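Local coordinates for Ras-related protein Rab-7L1 (Homo sapiens, PDB 6HH2) that binds and hydrolyses GTP as a Rab-family switch in vesicle trafficking, and recruits LRRK2 to the Golgi complex and stimulates its kinase activity, at residues Arg7-Val13 against Ile59-Trp65; Ala20-Leu26 against Ile89-Val93; Val121-Leu125 against Phe151-Thr155. The protein carries 4 engineered substitutions. The contacts are given in a common frame with arbitrary orientation. Numbering follows the deposited sequence.

One sheet can serve quite different tasks along its width, as the three contacts illustrate. Contacts 1 and 3 are both parallel strand pairs. Contact 1 is a long, regular ladder, partly buried, with a face of mixed charged, polar and apolar side chains; contact 3 is a short pairing, two bridges long, that reaches the edge strand 153-156. Contact 2, the buried one, has no direct hydrogen bond between its segments, and apolar packing sets the GDP-binding loop on strand 86-92. Strand 8-17 of contact 1 leads into the loop and helix of contact 2. Contacts 2 and 3 touch through neighbouring strands, with Ile-89 N 2.9 Å from Leu-124 O, probably a hydrogen bond.

Contact 1: Arg7-Val13 against Ile59-Trp65; sequences RDHLFKV and IVRLQLW
Two extended strands, 8-13 and 59-65, run parallel at 19°, their axes 4.7 Å apart, in a register that pairs Asp-8 with Ile-59 and runs unbroken to Val-13 with Leu-64. Seven backbone hydrogen bonds of 2.8-2.9 Å zigzag across: Ile-59 N to Arg-7 O, His-9 N to Ile-59 O, Arg-61 N to His-9 O, Phe-11 N to Arg-61 O, Gln-63 N to Phe-11 O, Val-13 N to Gln-63 O and Trp-65 N to Val-13 O. Apolar packing occupies one face, where Phe-11 CD2 lies 4.0 Å from Val-60 CG1 and Phe-11 CB 3.9 Å from Leu-62 CD2; helix 165-178 covers Phe-11 and Val-13. The other face mixes polar and apolar contacts, Leu-10 CD1 packing 3.7 Å from Arg-61 CG. Arg-61 NH1 salt-bridges Asp-8 OD2 (3.1 Å), and Trp-65 NE1 donates to Gln-63 OE1 (3.0 Å). Lys-12, all four chi angles t, crosses the indole, Lys-12 NZ lying 3.6 Å from the centroid of the Trp-65 six-membered ring (cation-pi) and also bonding Tyr-80 O and Arg-82 O. Trp-65, Phe-47 and Tyr-80 match the aromatic triad of Rab proteins, in the 2-3-1-4-5-6 sheet of the Ras-like fold.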
loop_
_atom_site.group_PDB
_atom_site.type_symbol
_atom_site.label_atom_id
_atom_site.label_comp_id
_atom_site.label_asym_id
_atom_site.label_seq_id
_atom_site.Cartn_x
_atom_site.Cartn_y
_atom_site.Cartn_z
ATOM N N ARG A 7 -15.817 11.647 15.310
ATOM C CA ARG A 7 -14.575 12.086 14.729
ATOM C C ARG A 7 -14.266 11.211 13.546
ATOM O O ARG A 7 -14.526 10.054 13.574
ATOM C CB ARG A 7 -13.426 11.989 15.737
ATOM C CG ARG A 7 -12.761 13.291 16.101
ATOM C CD ARG A 7 -12.070 13.275 17.477
ATOM N NE ARG A 7 -12.870 13.906 18.548
ATOM C CZ ARG A 7 -12.572 13.898 19.857
ATOM N NH1 ARG A 7 -11.487 13.299 20.319
ATOM N NH2 ARG A 7 -13.381 14.490 20.719
ATOM N N ASP A 8 -13.748 11.802 12.499
ATOM C CA ASP A 8 -13.339 11.037 11.337
ATOM C C ASP A 8 -11.827 11.162 11.194
ATOM O O ASP A 8 -11.270 12.259 11.325
ATOM C CB ASP A 8 -14.023 11.549 10.066
ATOM C CG ASP A 8 -15.538 11.324 10.063
ATOM O OD1 ASP A 8 -16.125 11.047 11.139
ATOM O OD2 ASP A 8 -16.139 11.437 8.963
ATOM N N HIS A 9 -11.171 10.044 10.988
ATOM C CA HIS A 9 -9.740 9.997 10.724
ATOM C C HIS A 9 -9.589 9.585 9.277
ATOM O O HIS A 9 -9.905 8.452 8.932
ATOM C CB HIS A 9 -9.061 8.955 11.620
ATOM C CG HIS A 9 -9.302 9.189 13.091
ATOM N ND1 HIS A 9 -8.483 9.998 13.846
ATOM C CD2 HIS A 9 -10.271 8.744 13.931
ATOM C CE1 HIS A 9 -8.935 10.048 15.090
ATOM N NE2 HIS A 9 -10.034 9.314 15.166
ATOM N N LEU A 10 -9.074 10.481 8.440
ATOM C CA LEU A 10 -8.957 10.234 7.013
ATOM C C LEU A 10 -7.498 9.991 6.668
ATOM O O LEU A 10 -6.629 10.814 7.013
ATOM C CB LEU A 10 -9.468 11.458 6.250
ATOM C CG LEU A 10 -9.287 11.375 4.739
ATOM C CD1 LEU A 10 -10.134 10.274 4.069
ATOM C CD2 LEU A 10 -9.639 12.744 4.157
ATOM N N PHE A 11 -7.221 8.858 6.007
ATOM C CA PHE A 11 -5.865 8.486 5.610
ATOM C C PHE A 11 -5.812 8.186 4.117
ATOM O O PHE A 11 -6.545 7.326 3.629
ATOM C CB PHE A 11 -5.346 7.263 6.394
ATOM C CG PHE A 11 -5.316 7.476 7.882
ATOM C CD1 PHE A 11 -4.522 8.482 8.458
ATOM C CD2 PHE A 11 -6.127 6.694 8.695
ATOM C CE1 PHE A 11 -4.502 8.632 9.851
ATOM C CE2 PHE A 11 -6.100 6.872 10.085
ATOM C CZ PHE A 11 -5.315 7.861 10.631
ATOM N N LYS A 12 -4.898 8.837 3.410
ATOM C CA LYS A 12 -4.631 8.540 2.000
ATOM C C LYS A 12 -3.471 7.564 1.943
ATOM O O LYS A 12 -2.385 7.832 2.493
ATOM C CB LYS A 12 -4.304 9.862 1.290
ATOM C CG LYS A 12 -3.683 9.694 -0.121
ATOM C CD LYS A 12 -3.640 11.016 -0.870
ATOM C CE LYS A 12 -2.956 10.726 -2.235
ATOM N NZ LYS A 12 -2.908 11.994 -3.053
ATOM N N VAL A 13 -3.706 6.396 1.355
ATOM C CA VAL A 13 -2.720 5.312 1.325
ATOM C C VAL A 13 -2.344 5.086 -0.139
ATOM O O VAL A 13 -3.221 4.847 -0.985
ATOM C CB VAL A 13 -3.323 4.031 1.918
ATOM C CG1 VAL A 13 -2.320 2.890 1.793
ATOM C CG2 VAL A 13 -3.722 4.303 3.397
ATOM N N ILE A 59 -14.761 7.134 13.247
ATOM C CA ILE A 59 -14.556 6.237 12.127
ATOM C C ILE A 59 -13.176 6.521 11.528
ATOM O O ILE A 59 -12.584 7.593 11.730
ATOM C CB ILE A 59 -15.659 6.371 11.065
ATOM C CG1 ILE A 59 -15.681 7.785 10.508
ATOM C CG2 ILE A 59 -17.042 5.938 11.606
ATOM C CD1 ILE A 59 -16.400 7.867 9.166
ATOM N N VAL A 60 -12.650 5.522 10.819
ATOM C CA VAL A 60 -11.443 5.625 9.990
ATOM C C VAL A 60 -11.873 5.485 8.541
ATOM O O VAL A 60 -12.615 4.555 8.197
ATOM C CB VAL A 60 -10.463 4.497 10.339
ATOM C CG1 VAL A 60 -9.360 4.398 9.273
ATOM C CG2 VAL A 60 -9.851 4.760 11.733
ATOM N N ARG A 61 -11.439 6.417 7.702
ATOM C CA ARG A 61 -11.766 6.406 6.279
ATOM C C ARG A 61 -10.443 6.325 5.522
ATOM O O ARG A 61 -9.539 7.145 5.754
ATOM C CB ARG A 61 -12.543 7.673 5.917
ATOM C CG ARG A 61 -12.838 7.828 4.428
ATOM C CD ARG A 61 -13.742 9.045 4.125
ATOM N NE ARG A 61 -15.105 8.810 4.587
ATOM C CZ ARG A 61 -15.650 9.362 5.668
ATOM N NH1 ARG A 61 -14.958 10.216 6.411
ATOM N NH2 ARG A 61 -16.907 9.072 5.990
ATOM N N LEU A 62 -10.291 5.309 4.675
ATOM C CA LEU A 62 -9.071 5.158 3.886
ATOM C C LEU A 62 -9.376 5.470 2.428
ATOM O O LEU A 62 -10.343 4.948 1.870
ATOM C CB LEU A 62 -8.562 3.731 3.907
ATOM C CG LEU A 62 -8.331 3.100 5.248
ATOM C CD1 LEU A 62 -7.734 1.705 4.977
ATOM C CD2 LEU A 62 -7.393 3.985 6.054
ATOM N N GLN A 63 -8.565 6.320 1.806
ATOM C CA GLN A 63 -8.509 6.472 0.350
ATOM C C GLN A 63 -7.377 5.601 -0.156
ATOM O O GLN A 63 -6.208 5.794 0.221
ATOM C CB GLN A 63 -8.218 7.922 -0.037
ATOM C CG GLN A 63 -9.264 8.913 0.418
ATOM C CD GLN A 63 -8.937 10.330 -0.016
ATOM O OE1 GLN A 63 -7.835 10.568 -0.549
ATOM N NE2 GLN A 63 -9.847 11.267 0.207
ATOM N N LEU A 64 -7.706 4.621 -0.977
ATOM C CA LEU A 64 -6.719 3.710 -1.533
ATOM C C LEU A 64 -6.391 4.189 -2.964
ATOM O O LEU A 64 -7.232 4.114 -3.868
ATOM C CB LEU A 64 -7.278 2.287 -1.567
ATOM C CG LEU A 64 -7.683 1.765 -0.185
ATOM C CD1 LEU A 64 -8.569 0.520 -0.348
ATOM C CD2 LEU A 64 -6.389 1.488 0.637
ATOM N N TRP A 65 -5.154 4.674 -3.169
ATOM C CA TRP A 65 -4.750 5.304 -4.428
ATOM C C TRP A 65 -3.861 4.325 -5.188
ATOM O O TRP A 65 -2.735 4.074 -4.784
ATOM C CB TRP A 65 -3.999 6.602 -4.150
ATOM C CG TRP A 65 -4.848 7.750 -3.778
ATOM C CD1 TRP A 65 -5.601 7.898 -2.600
ATOM C CD2 TRP A 65 -5.034 8.926 -4.532
ATOM N NE1 TRP A 65 -6.212 9.140 -2.599
ATOM C CE2 TRP A 65 -5.895 9.789 -3.777
ATOM C CE3 TRP A 65 -4.520 9.366 -5.758
ATOM C CZ2 TRP A 65 -6.287 11.047 -4.239
ATOM C CZ3 TRP A 65 -4.897 10.626 -6.216
ATOM C CH2 TRP A 65 -5.778 11.462 -5.453
#

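Contact 2: Ala20-Leu26 against Ile89-Val93; sequences AVGKTSL and IMFDV. With MG (magnesium ion), chain C; GDP (guanosine-5'-diphosphate), chain B.
The phosphate-binding P-loop (Walker A motif) of this GTPase rests here on strand 89-92. Val-21 (rotamer m) points toward the strand, its CG2 3.7 Å from Met-90 CB and its CA 4.9 Å from Asp-92 CA. Met-90 CE tucks beneath the loop, 3.3 Å from Gly-22 C, and Leu-26 CD1 lies 3.9 Å from Met-90 SD. Gly-22 occupies the N-cap position before the helix beginning at Lys-23; at its phi of 114° a CB would jam against the preceding carbonyl O. Amides converge on GDP: Ala-20 N to O2B (2.8 Å), Lys-23 N to O1B (2.9 Å), Thr-24 N to O3B (3.0 Å) and Ser-25 N to O1A (2.8 Å). Lys-23 NZ also reaches GDP O1B (2.8 Å) and salt-bridges Glu-71. Six-coordinate magnesium takes Thr-24 OG1 (2.1 Å), GDP O3B (2.0 Å) and four waters. Another water joins Ala-20 O (3.1 Å) to Asp-92 OD2 (2.6 Å), while Asp-92 OD1 is hydrogen-bonded to Thr-94 OG1. Strands 8-17 and 123-128 flank strand 86-92, while helix 96-112 meets Val-21 and Phe-91.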
loop_
_atom_site.group_PDB
_atom_site.type_symbol
_atom_site.label_atom_id
_atom_site.label_comp_id
_atom_site.label_asym_id
_atom_site.label_seq_id
_atom_site.Cartn_x
_atom_site.Cartn_y
_atom_site.Cartn_z
ATOM N N ALA A 20 1.700 -5.565 -12.730
ATOM C CA ALA A 20 1.412 -6.999 -12.630
ATOM C C ALA A 20 1.809 -7.601 -11.294
ATOM O O ALA A 20 1.951 -8.819 -11.207
ATOM C CB ALA A 20 1.982 -7.845 -13.791
ATOM N N VAL A 21 1.975 -6.780 -10.266
ATOM C CA VAL A 21 2.282 -7.325 -8.949
ATOM C C VAL A 21 1.060 -7.601 -8.103
ATOM O O VAL A 21 1.210 -8.242 -7.039
ATOM C CB VAL A 21 3.275 -6.454 -8.168
ATOM C CG1 VAL A 21 4.614 -6.321 -8.994
ATOM C CG2 VAL A 21 2.696 -5.109 -7.764
ATOM N N GLY A 22 -0.113 -7.117 -8.477
ATOM C CA GLY A 22 -1.338 -7.310 -7.716
ATOM C C GLY A 22 -1.978 -6.063 -7.101
ATOM O O GLY A 22 -2.802 -6.203 -6.179
ATOM N N LYS A 23 -1.599 -4.854 -7.530
ATOM C CA LYS A 23 -2.085 -3.651 -6.852
ATOM C C LYS A 23 -3.583 -3.466 -7.056
ATOM O O LYS A 23 -4.295 -3.197 -6.092
ATOM C CB LYS A 23 -1.350 -2.423 -7.390
ATOM C CG LYS A 23 0.151 -2.512 -7.133
ATOM C CD LYS A 23 0.878 -1.202 -7.599
ATOM C CE LYS A 23 0.628 -0.835 -9.080
ATOM N NZ LYS A 23 1.078 -1.942 -9.984
ATOM N N THR A 24 -4.071 -3.469 -8.313
ATOM C CA THR A 24 -5.495 -3.278 -8.531
ATOM C C THR A 24 -6.286 -4.379 -7.852
ATOM O O THR A 24 -7.353 -4.110 -7.284
ATOM C CB THR A 24 -5.760 -3.172 -10.032
ATOM O OG1 THR A 24 -4.944 -2.105 -10.553
ATOM C CG2 THR A 24 -7.256 -2.859 -10.316
ATOM N N SER A 25 -5.763 -5.602 -7.871
ATOM C CA SER A 25 -6.451 -6.699 -7.199
ATOM C C SER A 25 -6.528 -6.447 -5.685
ATOM O O SER A 25 -7.565 -6.711 -5.072
ATOM C CB SER A 25 -5.718 -8.018 -7.469
ATOM O OG SER A 25 -5.776 -8.324 -8.850
ATOM N N LEU A 26 -5.413 -5.967 -5.156
ATOM C CA LEU A 26 -5.536 -5.610 -3.656
ATOM C C LEU A 26 -6.653 -4.494 -3.311
ATOM O O LEU A 26 -7.528 -4.599 -2.428
ATOM C CB LEU A 26 -4.171 -5.148 -3.134
ATOM C CG LEU A 26 -4.163 -4.903 -1.633
ATOM C CD1 LEU A 26 -2.788 -5.416 -1.042
ATOM C CD2 LEU A 26 -4.367 -3.516 -1.325
ATOM N N ILE A 89 3.992 -0.785 -0.698
ATOM C CA ILE A 89 4.864 -1.044 -1.845
ATOM C C ILE A 89 4.841 -2.533 -2.130
ATOM O O ILE A 89 5.261 -3.336 -1.266
ATOM C CB ILE A 89 6.283 -0.521 -1.615
ATOM C CG1 ILE A 89 6.206 0.987 -1.285
ATOM C CG2 ILE A 89 7.151 -0.821 -2.868
ATOM C CD1 ILE A 89 7.555 1.709 -1.197
ATOM N N MET A 90 4.276 -2.927 -3.258
ATOM C CA MET A 90 4.043 -4.326 -3.588
ATOM C C MET A 90 5.032 -4.819 -4.605
ATOM O O MET A 90 5.397 -4.075 -5.515
ATOM C CB MET A 90 2.629 -4.552 -4.141
ATOM C CG MET A 90 1.541 -4.123 -3.187
ATOM S SD MET A 90 -0.132 -4.505 -3.788
ATOM C CE MET A 90 0.068 -6.161 -4.521
ATOM N N PHE A 91 5.481 -6.049 -4.421
ATOM C CA PHE A 91 6.234 -6.761 -5.428
ATOM C C PHE A 91 5.677 -8.171 -5.599
ATOM O O PHE A 91 4.884 -8.664 -4.795
ATOM C CB PHE A 91 7.759 -6.679 -5.209
ATOM C CG PHE A 91 8.274 -7.547 -4.109
ATOM C CD1 PHE A 91 8.232 -7.106 -2.766
ATOM C CD2 PHE A 91 8.782 -8.827 -4.405
ATOM C CE1 PHE A 91 8.695 -7.940 -1.747
ATOM C CE2 PHE A 91 9.270 -9.656 -3.390
ATOM C CZ PHE A 91 9.252 -9.204 -2.064
ATOM N N ASP A 92 6.080 -8.817 -6.687
ATOM C CA ASP A 92 5.742 -10.209 -6.976
ATOM C C ASP A 92 6.932 -11.086 -6.587
ATOM O O ASP A 92 8.025 -10.938 -7.152
ATOM C CB ASP A 92 5.446 -10.258 -8.485
ATOM C CG ASP A 92 5.183 -11.670 -9.040
ATOM O OD1 ASP A 92 5.365 -12.687 -8.343
ATOM O OD2 ASP A 92 4.850 -11.726 -10.257
ATOM N N VAL A 93 6.730 -11.976 -5.584
ATOM C CA VAL A 93 7.836 -12.840 -5.136
ATOM C C VAL A 93 8.503 -13.670 -6.225
ATOM O O VAL A 93 9.649 -14.104 -6.071
ATOM C CB VAL A 93 7.438 -13.778 -3.972
ATOM C CG1 VAL A 93 7.161 -13.000 -2.725
ATOM C CG2 VAL A 93 6.264 -14.708 -4.371
HETATM MG MG MG C . -3.503 -2.393 -12.027
HETATM P PB GDP B . -1.344 -4.625 -11.110
HETATM O O1B GDP B . -0.277 -4.423 -10.100
HETATM O O2B GDP B . -0.869 -4.557 -12.523
HETATM O O3B GDP B . -2.578 -3.780 -10.864
HETATM O O3A GDP B . -1.763 -6.200 -10.916
HETATM P PA GDP B . -3.205 -6.866 -11.013
HETATM O O1A GDP B . -4.010 -6.649 -9.757
HETATM O O2A GDP B . -3.842 -6.442 -12.330
HETATM O "O5'" GDP B . -2.845 -8.416 -11.080
HETATM C "C5'" GDP B . -2.080 -8.955 -12.148
HETATM C "C4'" GDP B . -2.360 -10.450 -12.265
HETATM O "O4'" GDP B . -1.835 -11.104 -11.062
HETATM C "C3'" GDP B . -3.852 -10.717 -12.252
HETATM O "O3'" GDP B . -4.047 -11.841 -13.127
HETATM C "C2'" GDP B . -4.145 -11.108 -10.817
HETATM O "O2'" GDP B . -5.246 -12.006 -10.763
HETATM C "C1'" GDP B . -2.871 -11.821 -10.458
HETATM N N9 GDP B . -2.616 -11.800 -9.014
HETATM C C8 GDP B . -2.746 -10.722 -8.188
HETATM N N7 GDP B . -2.392 -11.064 -6.907
HETATM C C5 GDP B . -2.029 -12.369 -6.949
HETATM C C6 GDP B . -1.570 -13.352 -5.972
HETATM O O6 GDP B . -1.454 -13.057 -4.767
HETATM N N1 GDP B . -1.293 -14.574 -6.442
HETATM C C2 GDP B . -1.432 -14.987 -7.712
HETATM N N2 GDP B . -1.153 -16.297 -8.083
HETATM N N3 GDP B . -1.893 -14.128 -8.653
HETATM C C4 GDP B . -2.178 -12.856 -8.298
HETATM O O HOH W 1 4.821 -9.686 -11.945
HETATM O O HOH W 2 -4.554 -3.883 -12.907
HETATM O O HOH W 3 -2.387 -0.854 -11.162
HETATM O O HOH W 4 -2.048 -2.478 -13.579
HETATM O O HOH W 5 -4.549 -1.024 -13.241
#

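Contact 3: Val121-Leu125 against Phe151-Thr155; sequences VPALL and FTGWT. Engineered in segment 121-125: Ala-123 (natural residue Cys).
Phe-151 forms the apolar centre of this pairing. Its ring (chi1 -76°, chi2 88°) carries Leu-125 CB over one face in a CH-pi contact, 4.0 Å from the centroid, and its CD2 lies 3.9 Å from the CB of Ala-123, engineered from cysteine. Leu-125 (chi1 t, chi2 p) also meets the next strand, its CB 3.8 Å from Trp-154 CB. Around this centre the backbones of 123-125 and 153-155 run parallel at 30°, their axes 4.7 Å apart, and Leu-124 is in register with Gly-153 and Leu-125 with Trp-154. Leu-125 takes part in both regular bonds, its N donating to Gly-153 O (3.0 Å) and its O accepting from Thr-155 N (3.1 Å). Before the ladder, Thr-152, with helical phi/psi of -67/-38°, departs from the extended conformation and is bonded twice to Ala-123: Ala-123 N donates to Thr-152 OG1 (3.0 Å), and Thr-152 N to Ala-123 O (2.8 Å). Strand 123-128, helix 139-148 and strand 153-156 form a beta-alpha-beta unit, whose two strands pair here. That helix packs on Leu-125, Phe-151 and Trp-154, whose NE1 bonds to Asp-143; helix 96-112 covers Ala-123, and strand 86-92 is the other neighbour of 123-128.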
loop_
_atom_site.group_PDB
_atom_site.type_symbol
_atom_site.label_atom_id
_atom_site.label_comp_id
_atom_site.label_asym_id
_atom_site.label_seq_id
_atom_site.Cartn_x
_atom_site.Cartn_y
_atom_site.Cartn_z
ATOM N N VAL A 121 7.082 8.871 5.901
ATOM C CA VAL A 121 5.789 8.206 5.837
ATOM C C VAL A 121 5.990 6.707 6.099
ATOM O O VAL A 121 6.932 6.124 5.558
ATOM C CB VAL A 121 5.243 8.518 4.423
ATOM C CG1 VAL A 121 4.329 7.578 3.813
ATOM C CG2 VAL A 121 4.718 10.027 4.401
ATOM N N PRO A 122 5.152 6.023 6.887
ATOM C CA PRO A 122 5.281 4.553 6.974
ATOM C C PRO A 122 5.149 3.873 5.616
ATOM O O PRO A 122 4.327 4.248 4.773
ATOM C CB PRO A 122 4.092 4.135 7.863
ATOM C CG PRO A 122 3.628 5.329 8.498
ATOM C CD PRO A 122 4.017 6.519 7.679
ATOM N N ALA A 123 5.946 2.819 5.415
ATOM C CA ALA A 123 6.008 2.087 4.161
ATOM C C ALA A 123 6.010 0.598 4.468
ATOM O O ALA A 123 6.893 0.110 5.207
ATOM C CB ALA A 123 7.259 2.456 3.375
ATOM N N LEU A 124 4.966 -0.101 3.997
ATOM C CA LEU A 124 4.760 -1.529 4.232
ATOM C C LEU A 124 5.075 -2.258 2.935
ATOM O O LEU A 124 4.483 -1.951 1.890
ATOM C CB LEU A 124 3.306 -1.759 4.633
ATOM C CG LEU A 124 2.926 -3.218 4.702
ATOM C CD1 LEU A 124 3.792 -4.012 5.763
ATOM C CD2 LEU A 124 1.439 -3.304 5.052
ATOM N N LEU A 125 6.072 -3.125 2.954
ATOM C CA LEU A 125 6.475 -3.902 1.790
ATOM C C LEU A 125 5.688 -5.218 1.755
ATOM O O LEU A 125 5.748 -5.982 2.721
ATOM C CB LEU A 125 7.974 -4.138 1.871
ATOM C CG LEU A 125 8.590 -4.970 0.726
ATOM C CD1 LEU A 125 8.569 -4.177 -0.598
ATOM C CD2 LEU A 125 10.073 -5.354 1.068
ATOM N N PHE A 151 12.143 0.405 5.312
ATOM C CA PHE A 151 10.718 0.123 5.381
ATOM C C PHE A 151 10.275 -0.024 6.825
ATOM O O PHE A 151 11.061 -0.419 7.706
ATOM C CB PHE A 151 10.391 -1.177 4.659
ATOM C CG PHE A 151 10.398 -1.039 3.158
ATOM C CD1 PHE A 151 11.571 -1.211 2.436
ATOM C CD2 PHE A 151 9.199 -0.786 2.518
ATOM C CE1 PHE A 151 11.562 -1.067 1.014
ATOM C CE2 PHE A 151 9.192 -0.617 1.085
ATOM C CZ PHE A 151 10.359 -0.800 0.384
ATOM N N THR A 152 8.995 0.298 7.078
ATOM C CA THR A 152 8.452 0.071 8.413
ATOM C C THR A 152 8.392 -1.408 8.684
ATOM O O THR A 152 8.675 -1.841 9.807
ATOM C CB THR A 152 7.049 0.686 8.520
ATOM O OG1 THR A 152 7.161 2.073 8.091
ATOM C CG2 THR A 152 6.553 0.664 9.973
ATOM N N GLY A 153 8.064 -2.208 7.695
ATOM C CA GLY A 153 8.115 -3.657 7.836
ATOM C C GLY A 153 7.708 -4.291 6.535
ATOM O O GLY A 153 7.422 -3.593 5.541
ATOM N N TRP A 154 7.604 -5.618 6.559
ATOM C CA TRP A 154 7.257 -6.395 5.381
ATOM C C TRP A 154 6.505 -7.649 5.804
ATOM O O TRP A 154 6.679 -8.138 6.938
ATOM C CB TRP A 154 8.508 -6.769 4.548
ATOM C CG TRP A 154 9.335 -7.879 5.208
ATOM C CD1 TRP A 154 10.295 -7.733 6.153
ATOM C CD2 TRP A 154 9.240 -9.283 4.930
ATOM N NE1 TRP A 154 10.847 -8.993 6.482
ATOM C CE2 TRP A 154 10.204 -9.942 5.710
ATOM C CE3 TRP A 154 8.457 -10.034 4.034
ATOM C CZ2 TRP A 154 10.371 -11.360 5.663
ATOM C CZ3 TRP A 154 8.640 -11.406 3.962
ATOM C CH2 TRP A 154 9.571 -12.053 4.775
ATOM N N THR A 155 5.669 -8.152 4.876
ATOM C CA THR A 155 5.078 -9.463 5.051
ATOM C C THR A 155 4.740 -10.062 3.707
ATOM O O THR A 155 4.618 -9.370 2.701
ATOM C CB THR A 155 3.820 -9.384 5.940
ATOM O OG1 THR A 155 3.311 -10.706 6.226
ATOM C CG2 THR A 155 2.714 -8.575 5.320
#